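Local coordinates for Myo-inositol-1-phosphate synthase-related protein (Thermotoga maritima MSB8, PDB 3CIN) that is of unknown function but belongs to the myo-inositol-1-phosphate synthase family and binds nicotinamide-adenine-dinucleotide in a Rossmann-type domain, at residues R168-A180 with F191-F205. Residues are numbered along the deposited sequence; the frame is centred on the assembly and turned at random.
Sequences RLTATQVYAYAAA and FVNVIPTFIANDPAF. With MG (magnesium ion), chain E; NAD (nicotinamide-adenine-dinucleotide), chain F.
Q173 crosses F205 at about a right angle, and its CB, CG, OE1 and NE2 each meet a partner. Its CB lies 3.7 Å from F205 CZ, and CG 4.0 Å from F205 CZ and CE2. Beyond CG the extended chain (chi2 173°) carries the amide away from F205 toward T170: OE1 accepts T170 N at 2.9 Å, while NE2 donates to a water that in turn donates to F198 O and D202 OD2. With the weak return bond from Q173 N to T170 OG1, this is a capping box at the start of helix 171-186. No direct hydrogen bond joins the two segments, so apolar packing carries the rest. A176 sits between two phenylalanines: its CA stands over the F191 face, 4.1 Å from the centroid and 16° off the normal, and its CB reaches F205 CE1 at 3.6 Å. I199 CD1 covers the centre of one F205 face, 3.8 Å above it. T172 turns CG2 onto I199 CG1 (3.7 Å), and its OG1 bonds to E146. Helix 171-180 runs nearly antiparallel (161°) to strand 191-193 and also presents Y175 OH to NAD N1A at 2.6 Å, the helix-on-parallel-sheet packing of a Rossmann-type dinucleotide-binding domain.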
# COMPACT_ATOMS: atom_id res chain seq x y z
N ARG A 168 -19.40 -3.65 39.29
CA ARG A 168 -18.42 -4.73 38.98
C ARG A 168 -18.65 -5.46 37.64
O ARG A 168 -17.73 -5.98 37.05
CB ARG A 168 -18.47 -5.76 40.12
CG ARG A 168 -17.54 -6.96 39.98
CD ARG A 168 -16.08 -6.58 39.94
NE ARG A 168 -15.16 -7.67 39.66
CZ ARG A 168 -14.87 -8.14 38.45
NH1 ARG A 168 -15.46 -7.64 37.35
NH2 ARG A 168 -13.98 -9.11 38.32
N LEU A 169 -19.91 -5.52 37.21
CA LEU A 169 -20.33 -6.39 36.14
C LEU A 169 -20.55 -5.64 34.83
O LEU A 169 -20.84 -4.44 34.84
CB LEU A 169 -21.64 -7.04 36.53
CG LEU A 169 -21.50 -8.21 37.51
CD1 LEU A 169 -22.80 -8.43 38.25
CD2 LEU A 169 -21.07 -9.47 36.77
N THR A 170 -20.39 -6.34 33.73
CA THR A 170 -20.84 -5.84 32.44
C THR A 170 -22.09 -6.60 31.99
O THR A 170 -22.42 -7.68 32.49
CB THR A 170 -19.78 -5.99 31.36
OG1 THR A 170 -19.61 -7.38 31.04
CG2 THR A 170 -18.47 -5.32 31.82
N ALA A 171 -22.75 -6.07 30.97
CA ALA A 171 -23.98 -6.70 30.47
C ALA A 171 -23.72 -8.11 29.98
O ALA A 171 -24.48 -9.02 30.26
CB ALA A 171 -24.62 -5.85 29.37
N THR A 172 -22.68 -8.31 29.18
CA THR A 172 -22.34 -9.63 28.65
C THR A 172 -22.11 -10.62 29.79
O THR A 172 -22.55 -11.79 29.69
CB THR A 172 -21.07 -9.55 27.77
OG1 THR A 172 -21.34 -8.72 26.63
CG2 THR A 172 -20.60 -10.94 27.37
N GLN A 173 -21.49 -10.18 30.90
CA GLN A 173 -21.29 -11.08 32.04
C GLN A 173 -22.64 -11.49 32.64
O GLN A 173 -22.84 -12.62 32.99
CB GLN A 173 -20.38 -10.44 33.06
CG GLN A 173 -18.96 -10.30 32.53
CD GLN A 173 -18.05 -9.49 33.49
OE1 GLN A 173 -18.51 -8.52 34.12
NE2 GLN A 173 -16.76 -9.87 33.58
N VAL A 174 -23.57 -10.55 32.76
CA VAL A 174 -24.89 -10.84 33.29
C VAL A 174 -25.66 -11.73 32.31
O VAL A 174 -26.33 -12.72 32.74
CB VAL A 174 -25.66 -9.53 33.56
CG1 VAL A 174 -27.11 -9.85 33.99
CG2 VAL A 174 -24.94 -8.68 34.65
N TYR A 175 -25.59 -11.42 31.02
CA TYR A 175 -26.26 -12.27 30.02
C TYR A 175 -25.76 -13.73 29.97
O TYR A 175 -26.58 -14.65 29.87
CB TYR A 175 -26.19 -11.67 28.65
CG TYR A 175 -26.97 -10.42 28.41
CD1 TYR A 175 -28.31 -10.28 28.80
CD2 TYR A 175 -26.40 -9.35 27.71
CE1 TYR A 175 -29.02 -9.15 28.49
CE2 TYR A 175 -27.12 -8.22 27.40
CZ TYR A 175 -28.44 -8.12 27.81
OH TYR A 175 -29.15 -6.95 27.55
N ALA A 176 -24.45 -13.95 30.02
CA ALA A 176 -23.88 -15.29 30.06
C ALA A 176 -24.31 -16.08 31.34
O ALA A 176 -24.53 -17.30 31.32
CB ALA A 176 -22.34 -15.24 29.97
N TYR A 177 -24.34 -15.38 32.46
CA TYR A 177 -24.87 -15.92 33.70
C TYR A 177 -26.33 -16.34 33.50
O TYR A 177 -26.68 -17.49 33.83
CB TYR A 177 -24.70 -14.91 34.81
CG TYR A 177 -25.16 -15.37 36.16
CD1 TYR A 177 -24.33 -16.04 37.02
CD2 TYR A 177 -26.46 -15.10 36.57
CE1 TYR A 177 -24.77 -16.44 38.25
CE2 TYR A 177 -26.92 -15.53 37.76
CZ TYR A 177 -26.07 -16.16 38.62
OH TYR A 177 -26.54 -16.54 39.85
N ALA A 178 -27.17 -15.42 33.05
CA ALA A 178 -28.54 -15.76 32.70
C ALA A 178 -28.66 -16.96 31.72
O ALA A 178 -29.54 -17.81 31.88
CB ALA A 178 -29.28 -14.54 32.13
N ALA A 179 -27.76 -17.03 30.74
CA ALA A 179 -27.76 -18.11 29.76
C ALA A 179 -27.53 -19.46 30.45
O ALA A 179 -28.15 -20.45 30.04
CB ALA A 179 -26.76 -17.86 28.60
N ALA A 180 -26.66 -19.51 31.47
CA ALA A 180 -26.40 -20.77 32.19
C ALA A 180 -27.66 -21.15 32.95
O ALA A 180 -28.04 -22.32 32.98
CB ALA A 180 -25.24 -20.65 33.16
N PHE A 191 -24.24 -20.40 24.01
CA PHE A 191 -24.04 -18.96 24.09
C PHE A 191 -22.83 -18.65 23.20
O PHE A 191 -21.75 -19.21 23.41
CB PHE A 191 -23.75 -18.56 25.52
CG PHE A 191 -23.63 -17.07 25.75
CD1 PHE A 191 -24.77 -16.29 25.94
CD2 PHE A 191 -22.40 -16.45 25.78
CE1 PHE A 191 -24.68 -14.90 26.12
CE2 PHE A 191 -22.28 -15.05 26.03
CZ PHE A 191 -23.43 -14.28 26.21
N VAL A 192 -23.03 -17.78 22.21
CA VAL A 192 -21.96 -17.38 21.25
C VAL A 192 -21.53 -15.96 21.52
O VAL A 192 -22.26 -15.04 21.31
CB VAL A 192 -22.46 -17.56 19.79
CG1 VAL A 192 -21.41 -17.13 18.78
CG2 VAL A 192 -22.87 -18.99 19.53
N ASN A 193 -20.30 -15.78 21.98
CA ASN A 193 -19.81 -14.48 22.34
C ASN A 193 -18.82 -13.98 21.33
O ASN A 193 -17.69 -14.41 21.33
CB ASN A 193 -19.09 -14.54 23.70
CG ASN A 193 -18.62 -13.18 24.14
OD1 ASN A 193 -19.27 -12.21 23.84
ND2 ASN A 193 -17.45 -13.10 24.73
N VAL A 194 -19.28 -13.09 20.49
CA VAL A 194 -18.39 -12.56 19.46
C VAL A 194 -17.81 -11.21 19.79
O VAL A 194 -17.19 -10.62 18.92
CB VAL A 194 -19.03 -12.60 18.04
CG1 VAL A 194 -19.12 -14.08 17.58
CG2 VAL A 194 -20.36 -11.90 18.01
N ILE A 195 -17.94 -10.74 21.03
CA ILE A 195 -17.31 -9.49 21.50
C ILE A 195 -16.12 -9.80 22.42
O ILE A 195 -15.89 -10.97 22.75
CB ILE A 195 -18.37 -8.50 22.10
CG1 ILE A 195 -18.63 -8.76 23.58
CG2 ILE A 195 -19.68 -8.56 21.30
CD1 ILE A 195 -19.36 -7.57 24.31
N PRO A 196 -15.28 -8.78 22.72
CA PRO A 196 -14.03 -9.02 23.44
C PRO A 196 -14.12 -9.54 24.86
O PRO A 196 -13.20 -10.20 25.34
CB PRO A 196 -13.29 -7.68 23.34
CG PRO A 196 -13.88 -6.96 22.23
CD PRO A 196 -15.33 -7.40 22.20
N THR A 197 -15.21 -9.24 25.55
CA THR A 197 -15.34 -9.58 26.95
C THR A 197 -15.10 -11.05 27.16
O THR A 197 -15.63 -11.90 26.45
CB THR A 197 -16.76 -9.24 27.43
OG1 THR A 197 -16.96 -7.83 27.32
CG2 THR A 197 -17.02 -9.77 28.87
N PHE A 198 -14.23 -11.37 28.12
CA PHE A 198 -13.93 -12.77 28.40
C PHE A 198 -15.17 -13.52 28.94
O PHE A 198 -15.75 -13.16 29.98
CB PHE A 198 -12.85 -12.91 29.47
CG PHE A 198 -11.44 -12.59 29.02
CD1 PHE A 198 -11.12 -11.97 27.83
CD2 PHE A 198 -10.40 -12.91 29.88
CE1 PHE A 198 -9.80 -11.71 27.53
CE2 PHE A 198 -9.12 -12.63 29.57
CZ PHE A 198 -8.82 -12.03 28.42
N ILE A 199 -15.59 -14.54 28.20
CA ILE A 199 -16.59 -15.49 28.66
C ILE A 199 -15.99 -16.91 28.48
O ILE A 199 -15.68 -17.65 29.46
CB ILE A 199 -17.92 -15.29 27.95
CG1 ILE A 199 -18.50 -13.90 28.24
CG2 ILE A 199 -18.90 -16.41 28.40
CD1 ILE A 199 -18.85 -13.63 29.71
N ALA A 200 -15.70 -17.28 27.23
CA ALA A 200 -14.94 -18.52 26.96
C ALA A 200 -13.56 -18.56 27.64
O ALA A 200 -13.09 -19.60 28.07
CB ALA A 200 -14.84 -18.82 25.46
N ASN A 201 -12.95 -17.38 27.79
CA ASN A 201 -11.63 -17.23 28.42
C ASN A 201 -11.64 -16.86 29.90
O ASN A 201 -10.61 -16.58 30.50
CB ASN A 201 -10.82 -16.19 27.62
CG ASN A 201 -10.39 -16.73 26.32
OD1 ASN A 201 -9.41 -17.49 26.24
ND2 ASN A 201 -11.11 -16.35 25.27
N ASP A 202 -12.81 -16.93 30.52
CA ASP A 202 -12.94 -16.70 31.97
C ASP A 202 -13.34 -18.02 32.59
O ASP A 202 -14.42 -18.49 32.36
CB ASP A 202 -13.98 -15.63 32.27
CG ASP A 202 -14.06 -15.22 33.80
OD1 ASP A 202 -13.55 -15.97 34.68
OD2 ASP A 202 -14.69 -14.15 34.08
N PRO A 203 -12.41 -18.66 33.28
CA PRO A 203 -12.75 -19.94 33.87
C PRO A 203 -13.98 -19.93 34.77
O PRO A 203 -14.65 -20.98 34.92
CB PRO A 203 -11.51 -20.27 34.68
CG PRO A 203 -10.41 -19.63 33.92
CD PRO A 203 -10.99 -18.32 33.46
N ALA A 204 -14.35 -18.78 35.33
CA ALA A 204 -15.58 -18.71 36.13
C ALA A 204 -16.78 -19.08 35.28
O ALA A 204 -17.67 -19.82 35.74
CB ALA A 204 -15.77 -17.35 36.68
N PHE A 205 -16.83 -18.59 34.06
CA PHE A 205 -17.96 -18.81 33.18
C PHE A 205 -17.89 -20.21 32.53
O PHE A 205 -18.92 -20.84 32.27
CB PHE A 205 -18.09 -17.71 32.14
CG PHE A 205 -18.68 -16.44 32.68
CD1 PHE A 205 -20.06 -16.27 32.72
CD2 PHE A 205 -17.87 -15.37 33.11
CE1 PHE A 205 -20.55 -15.09 33.14
CE2 PHE A 205 -18.42 -14.19 33.51
CZ PHE A 205 -19.74 -14.08 33.59
MG MG E . -7.57 -18.75 25.09
PA NAD F . -23.37 -1.68 17.13
O1A NAD F . -23.85 -1.34 15.75
O2A NAD F . -23.21 -0.45 17.98
O5B NAD F . -24.50 -2.55 17.77
C5B NAD F . -24.51 -2.84 19.17
C4B NAD F . -25.96 -2.98 19.60
O4B NAD F . -26.00 -3.48 20.92
C3B NAD F . -26.75 -1.68 19.60
O3B NAD F . -28.04 -1.86 19.03
C2B NAD F . -26.88 -1.33 21.08
O2B NAD F . -27.94 -0.46 21.34
C1B NAD F . -26.98 -2.72 21.67
N9A NAD F . -26.63 -2.83 23.09
C8A NAD F . -25.59 -2.15 23.70
N7A NAD F . -25.52 -2.63 24.99
C5A NAD F . -26.51 -3.56 25.16
C6A NAD F . -26.95 -4.29 26.27
N6A NAD F . -26.32 -4.23 27.48
N1A NAD F . -27.97 -5.19 26.07
C2A NAD F . -28.58 -5.30 24.83
N3A NAD F . -28.21 -4.53 23.74
C4A NAD F . -27.18 -3.68 23.94
O3 NAD F . -22.04 -2.52 17.08
PN NAD F . -21.71 -3.65 16.02
O1N NAD F . -20.80 -3.06 15.00
O2N NAD F . -22.93 -4.42 15.66
O5D NAD F . -20.76 -4.59 16.88
C5D NAD F . -21.31 -5.43 17.87
C4D NAD F . -20.22 -6.05 18.74
O4D NAD F . -19.48 -6.94 17.96
C3D NAD F . -19.24 -5.07 19.38
O3D NAD F . -18.89 -5.53 20.71
C2D NAD F . -18.02 -5.24 18.48
O2D NAD F . -16.81 -4.96 19.18
C1D NAD F . -18.11 -6.72 18.19
N1N NAD F . -17.35 -7.11 17.00
C2N NAD F . -17.65 -6.58 15.82
C3N NAD F . -16.87 -7.06 14.73
C7N NAD F . -17.32 -6.70 13.38
O7N NAD F . -18.39 -5.85 13.32
N7N NAD F . -16.70 -7.21 12.31
C4N NAD F . -15.86 -7.99 14.88
C5N NAD F . -15.57 -8.50 16.11
C6N NAD F . -16.37 -8.05 17.18
O HOH W 1 -15.49 -12.16 32.44
O HOH W 2 -6.89 -17.06 23.54
O HOH W 3 -5.99 -17.62 26.38